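Local coordinates for protein 2-pyrone-4,6-dicarboxylic acid hydrolase, putative (Pseudomonas putida, PDB 2FFI) that is a TIM-barrel protein of the amidohydrolase family that probably hydrolyses the lactone 2-pyrone-4,6-dicarboxylate, at residues L12-R24 / R230-H242. Residues are numbered along the deposited sequence; the frame is centred on the assembly and turned at random.
Sequences LTAIDSHAHVFSR and RLMWGSDWPHTQH. With PO4 (phosphate ion), chain C.
Ser17, His20 and Trp237 bury the most surface where the first and last strands of the TIM barrel, 15-16 and 231-234, run on into loops. Ser17 grips Trp233 O twice: its backbone N lies in the carbonyl plane at 3.3 Å, while OG, at chi1 61° between backbone N and carbonyl carbon, comes from above that plane at 2.9 Å. Serine suits this place beside Met232, a selenomethionine, because its OG adds a second donor. Next to it the Asp16 carboxylate takes both Ser235 donors, OG on the syn side of OD1 at 2.7 Å and N from above the plane to OD2; Tyr45 also binds OD1. Farther along, His20 N donates to Trp237 O at 2.8 Å, and the apolar CZ3 edge of the indole meets Val21 CG1 at 4.1 Å, beside the His20 backbone. The His20 imidazole, its ND1 held by Val60 O, turns NE2 to the phosphate through weak bonds to O1 (2.8 Å) and O4. Asp236 OD2 lies 3.4 Å from His18 ND1, and Arg203 pairs with OD1. His18-Ala19-His20 after the first strand and Asp236 after the last recall the metal ligands of amidohydrolases, consistent with a catalytic pocket, though a phosphate ion, probably from crystallisation, sits here.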
loop_
_atom_site.group_PDB
_atom_site.type_symbol
_atom_site.label_atom_id
_atom_site.label_comp_id
_atom_site.label_asym_id
_atom_site.label_seq_id
_atom_site.Cartn_x
_atom_site.Cartn_y
_atom_site.Cartn_z
ATOM N N LEU A 12 8.307 -18.405 -4.732
ATOM C CA LEU A 12 8.284 -17.155 -3.976
ATOM C C LEU A 12 9.668 -16.529 -3.998
ATOM O O LEU A 12 10.476 -16.737 -3.086
ATOM C CB LEU A 12 7.849 -17.420 -2.527
ATOM C CG LEU A 12 7.749 -16.264 -1.514
ATOM C CD1 LEU A 12 6.587 -15.356 -1.841
ATOM C CD2 LEU A 12 7.566 -16.820 -0.127
ATOM N N THR A 13 9.939 -15.756 -5.041
ATOM C CA THR A 13 11.235 -15.108 -5.193
ATOM C C THR A 13 11.247 -13.677 -4.607
ATOM O O THR A 13 12.210 -13.288 -3.940
ATOM C CB THR A 13 11.634 -15.095 -6.675
ATOM O OG1 THR A 13 12.974 -14.618 -6.804
ATOM C CG2 THR A 13 10.694 -14.211 -7.477
ATOM N N ALA A 14 10.190 -12.899 -4.857
ATOM C CA ALA A 14 10.073 -11.541 -4.309
ATOM C C ALA A 14 8.626 -11.067 -4.379
ATOM O O ALA A 14 7.903 -11.424 -5.311
ATOM C CB ALA A 14 10.986 -10.574 -5.047
ATOM N N ILE A 15 8.218 -10.253 -3.401
ATOM C CA ILE A 15 6.840 -9.751 -3.318
ATOM C C ILE A 15 6.634 -8.243 -3.433
ATOM O O ILE A 15 7.159 -7.470 -2.636
ATOM C CB ILE A 15 6.159 -10.162 -1.998
ATOM C CG1 ILE A 15 6.229 -11.685 -1.801
ATOM C CG2 ILE A 15 4.709 -9.692 -2.017
ATOM C CD1 ILE A 15 5.905 -12.144 -0.375
ATOM N N ASP A 16 5.837 -7.845 -4.424
ATOM C CA ASP A 16 5.498 -6.434 -4.665
ATOM C C ASP A 16 4.254 -6.068 -3.861
ATOM O O ASP A 16 3.185 -6.593 -4.128
ATOM C CB ASP A 16 5.200 -6.199 -6.163
ATOM C CG ASP A 16 4.538 -4.845 -6.437
ATOM O OD1 ASP A 16 4.148 -4.608 -7.611
ATOM O OD2 ASP A 16 4.415 -4.016 -5.492
ATOM N N SER A 17 4.374 -5.178 -2.884
ATOM C CA SER A 17 3.189 -4.783 -2.128
ATOM C C SER A 17 2.680 -3.487 -2.755
ATOM O O SER A 17 3.464 -2.667 -3.202
ATOM C CB SER A 17 3.519 -4.575 -0.643
ATOM O OG SER A 17 4.471 -3.548 -0.457
ATOM N N HIS A 18 1.372 -3.317 -2.829
ATOM C CA HIS A 18 0.791 -2.102 -3.417
ATOM C C HIS A 18 0.896 -1.988 -4.949
ATOM O O HIS A 18 1.963 -1.760 -5.505
ATOM C CB HIS A 18 1.407 -0.853 -2.779
ATOM C CG HIS A 18 0.470 0.307 -2.718
ATOM N ND1 HIS A 18 0.092 1.021 -3.835
ATOM C CD2 HIS A 18 -0.178 0.872 -1.674
ATOM C CE1 HIS A 18 -0.746 1.977 -3.481
ATOM N NE2 HIS A 18 -0.927 1.909 -2.174
ATOM N N ALA A 19 -0.241 -2.124 -5.614
ATOM C CA ALA A 19 -0.323 -2.034 -7.067
ATOM C C ALA A 19 -1.809 -2.033 -7.465
ATOM O O ALA A 19 -2.649 -2.534 -6.723
ATOM C CB ALA A 19 0.406 -3.215 -7.699
ATOM N N HIS A 20 -2.127 -1.488 -8.635
ATOM C CA HIS A 20 -3.507 -1.416 -9.093
ATOM C C HIS A 20 -3.714 -2.057 -10.463
ATOM O O HIS A 20 -2.796 -2.089 -11.275
ATOM C CB HIS A 20 -3.944 0.053 -9.180
ATOM C CG HIS A 20 -3.712 0.830 -7.930
ATOM N ND1 HIS A 20 -4.382 0.554 -6.756
ATOM C CD2 HIS A 20 -2.843 1.828 -7.643
ATOM C CE1 HIS A 20 -3.925 1.341 -5.800
ATOM N NE2 HIS A 20 -2.990 2.122 -6.311
ATOM N N VAL A 21 -4.918 -2.566 -10.710
ATOM C CA VAL A 21 -5.262 -3.135 -12.006
ATOM C C VAL A 21 -6.697 -2.710 -12.305
ATOM O O VAL A 21 -7.507 -2.571 -11.393
ATOM C CB VAL A 21 -5.128 -4.716 -12.061
ATOM C CG1 VAL A 21 -3.696 -5.127 -11.793
ATOM C CG2 VAL A 21 -6.096 -5.400 -11.079
ATOM N N PHE A 22 -6.993 -2.466 -13.578
ATOM C CA PHE A 22 -8.337 -2.062 -14.002
ATOM C C PHE A 22 -8.372 -2.047 -15.516
ATOM O O PHE A 22 -7.400 -1.672 -16.136
ATOM C CB PHE A 22 -8.710 -0.684 -13.407
ATOM C CG PHE A 22 -7.616 0.347 -13.505
ATOM C CD1 PHE A 22 -7.446 1.100 -14.661
ATOM C CD2 PHE A 22 -6.773 0.580 -12.425
ATOM C CE1 PHE A 22 -6.459 2.072 -14.739
ATOM C CE2 PHE A 22 -5.778 1.552 -12.494
ATOM C CZ PHE A 22 -5.626 2.301 -13.658
ATOM N N SER A 23 -9.486 -2.477 -16.102
ATOM C CA SER A 23 -9.617 -2.537 -17.554
ATOM C C SER A 23 -10.252 -1.291 -18.173
ATOM O O SER A 23 -11.261 -0.787 -17.684
ATOM C CB SER A 23 -10.427 -3.772 -17.946
ATOM O OG SER A 23 -10.491 -3.911 -19.352
ATOM N N ARG A 24 -9.644 -0.800 -19.252
ATOM C CA ARG A 24 -10.126 0.383 -19.963
ATOM C C ARG A 24 -11.503 0.102 -20.567
ATOM O O ARG A 24 -12.353 0.995 -20.659
ATOM C CB ARG A 24 -9.112 0.779 -21.052
ATOM C CG ARG A 24 -9.556 1.867 -22.029
ATOM C CD ARG A 24 -8.412 2.248 -22.978
ATOM N NE ARG A 24 -8.863 2.935 -24.189
ATOM C CZ ARG A 24 -9.506 4.102 -24.215
ATOM N NH1 ARG A 24 -9.786 4.733 -23.085
ATOM N NH2 ARG A 24 -9.872 4.637 -25.376
ATOM N N ARG A 230 9.290 -4.240 9.315
ATOM C CA ARG A 230 8.121 -3.383 9.259
ATOM C C ARG A 230 8.101 -2.483 8.044
ATOM O O ARG A 230 7.181 -1.691 7.877
ATOM C CB ARG A 230 8.024 -2.543 10.527
ATOM C CG ARG A 230 7.611 -3.347 11.734
ATOM C CD ARG A 230 6.147 -3.677 11.681
ATOM N NE ARG A 230 5.777 -4.552 12.787
ATOM C CZ ARG A 230 6.135 -5.825 12.874
ATOM N NH1 ARG A 230 5.758 -6.549 13.913
ATOM N NH2 ARG A 230 6.862 -6.379 11.916
ATOM N N LEU A 231 9.114 -2.608 7.194
ATOM C CA LEU A 231 9.185 -1.816 5.977
ATOM C C LEU A 231 9.133 -2.724 4.748
ATOM O O LEU A 231 9.845 -3.724 4.678
ATOM C CB LEU A 231 10.466 -0.991 5.966
ATOM C CG LEU A 231 10.473 0.240 6.882
ATOM C CD1 LEU A 231 10.402 -0.205 8.307
ATOM C CD2 LEU A 231 11.742 1.071 6.674
HETATM N N MSE A 232 8.283 -2.383 3.785
HETATM C CA MSE A 232 8.169 -3.183 2.570
HETATM C C MSE A 232 8.105 -2.295 1.337
HETATM O O MSE A 232 7.557 -1.192 1.382
HETATM C CB MSE A 232 6.925 -4.062 2.614
HETATM C CG MSE A 232 5.638 -3.308 2.435
HETATM SE SE MSE A 232 4.182 -4.230 3.296
HETATM C CE MSE A 232 4.018 -3.065 4.806
ATOM N N TRP A 233 8.657 -2.783 0.233
ATOM C CA TRP A 233 8.667 -2.019 -1.009
ATOM C C TRP A 233 7.447 -2.218 -1.891
ATOM O O TRP A 233 6.948 -3.331 -2.042
ATOM C CB TRP A 233 9.905 -2.368 -1.839
ATOM C CG TRP A 233 9.941 -1.689 -3.184
ATOM C CD1 TRP A 233 10.475 -0.465 -3.475
ATOM C CD2 TRP A 233 9.434 -2.217 -4.430
ATOM N NE1 TRP A 233 10.335 -0.204 -4.826
ATOM C CE2 TRP A 233 9.707 -1.261 -5.430
ATOM C CE3 TRP A 233 8.777 -3.406 -4.792
ATOM C CZ2 TRP A 233 9.356 -1.454 -6.768
ATOM C CZ3 TRP A 233 8.419 -3.599 -6.134
ATOM C CH2 TRP A 233 8.716 -2.627 -7.104
ATOM N N GLY A 234 6.989 -1.127 -2.494
ATOM C CA GLY A 234 5.857 -1.198 -3.401
ATOM C C GLY A 234 6.197 -0.577 -4.748
ATOM O O GLY A 234 7.033 0.309 -4.818
ATOM N N SER A 235 5.583 -1.036 -5.827
ATOM C CA SER A 235 5.885 -0.446 -7.117
ATOM C C SER A 235 4.903 0.701 -7.364
ATOM O O SER A 235 5.249 1.722 -7.970
ATOM C CB SER A 235 5.752 -1.486 -8.228
ATOM O OG SER A 235 4.436 -2.018 -8.288
ATOM N N ASP A 236 3.672 0.519 -6.898
ATOM C CA ASP A 236 2.626 1.521 -7.057
ATOM C C ASP A 236 2.138 1.605 -8.493
ATOM O O ASP A 236 1.506 2.582 -8.892
ATOM C CB ASP A 236 3.117 2.897 -6.616
ATOM C CG ASP A 236 1.983 3.861 -6.412
ATOM O OD1 ASP A 236 2.214 5.085 -6.464
ATOM O OD2 ASP A 236 0.855 3.380 -6.184
ATOM N N TRP A 237 2.460 0.575 -9.264
ATOM C CA TRP A 237 2.084 0.483 -10.669
ATOM C C TRP A 237 0.556 0.562 -10.751
ATOM O O TRP A 237 -0.138 0.130 -9.831
ATOM C CB TRP A 237 2.571 -0.862 -11.218
ATOM C CG TRP A 237 2.337 -1.059 -12.685
ATOM C CD1 TRP A 237 3.164 -0.680 -13.699
ATOM C CD2 TRP A 237 1.214 -1.693 -13.298
ATOM N NE1 TRP A 237 2.634 -1.038 -14.897
ATOM C CE2 TRP A 237 1.434 -1.660 -14.690
ATOM C CE3 TRP A 237 0.040 -2.278 -12.810
ATOM C CZ2 TRP A 237 0.522 -2.202 -15.611
ATOM C CZ3 TRP A 237 -0.872 -2.818 -13.723
ATOM C CH2 TRP A 237 -0.622 -2.770 -15.113
ATOM N N PRO A 238 0.007 1.102 -11.852
ATOM C CA PRO A 238 0.720 1.620 -13.019
ATOM C C PRO A 238 1.244 3.042 -12.817
ATOM O O PRO A 238 1.562 3.737 -13.784
ATOM C CB PRO A 238 -0.332 1.536 -14.098
ATOM C CG PRO A 238 -1.556 1.924 -13.358
ATOM C CD PRO A 238 -1.452 1.156 -12.070
ATOM N N HIS A 239 1.348 3.449 -11.554
ATOM C CA HIS A 239 1.816 4.783 -11.198
ATOM C C HIS A 239 0.834 5.806 -11.774
ATOM O O HIS A 239 1.097 6.406 -12.811
ATOM C CB HIS A 239 3.223 5.027 -11.767
ATOM C CG HIS A 239 4.116 3.828 -11.708
ATOM N ND1 HIS A 239 4.183 2.903 -12.728
ATOM C CD2 HIS A 239 4.938 3.371 -10.733
ATOM C CE1 HIS A 239 5.004 1.927 -12.382
ATOM N NE2 HIS A 239 5.474 2.187 -11.177
ATOM N N THR A 240 -0.301 6.000 -11.105
ATOM C CA THR A 240 -1.307 6.952 -11.586
ATOM C C THR A 240 -0.864 8.403 -11.379
ATOM O O THR A 240 -0.270 8.732 -10.354
ATOM C CB THR A 240 -2.712 6.708 -10.923
ATOM O OG1 THR A 240 -2.546 6.497 -9.522
ATOM C CG2 THR A 240 -3.418 5.488 -11.544
ATOM N N GLN A 241 -1.152 9.249 -12.373
ATOM C CA GLN A 241 -0.795 10.680 -12.383
ATOM C C GLN A 241 0.702 10.895 -12.610
ATOM O O GLN A 241 1.221 11.998 -12.473
ATOM C CB GLN A 241 -1.255 11.361 -11.077
ATOM C CG GLN A 241 -2.675 11.922 -11.150
ATOM C CD GLN A 241 -3.463 11.768 -9.851
ATOM O OE1 GLN A 241 -3.222 12.480 -8.872
ATOM N NE2 GLN A 241 -4.405 10.821 -9.838
ATOM N N HIS A 242 1.382 9.818 -12.978
ATOM C CA HIS A 242 2.818 9.844 -13.222
ATOM C C HIS A 242 3.164 8.767 -14.245
ATOM O O HIS A 242 4.273 8.262 -14.250
ATOM C CB HIS A 242 3.584 9.576 -11.913
ATOM C CG HIS A 242 3.328 10.587 -10.834
ATOM N ND1 HIS A 242 4.058 11.751 -10.709
ATOM C CD2 HIS A 242 2.409 10.613 -9.836
ATOM C CE1 HIS A 242 3.604 12.450 -9.683
ATOM N NE2 HIS A 242 2.603 11.783 -9.136
HETATM P P PO4 C . -2.100 5.147 -5.021
HETATM O O1 PO4 C . -3.124 4.202 -4.506
HETATM O O2 PO4 C . -2.579 6.543 -4.858
HETATM O O3 PO4 C . -0.841 4.974 -4.260
HETATM O O4 PO4 C . -1.864 4.872 -6.459
#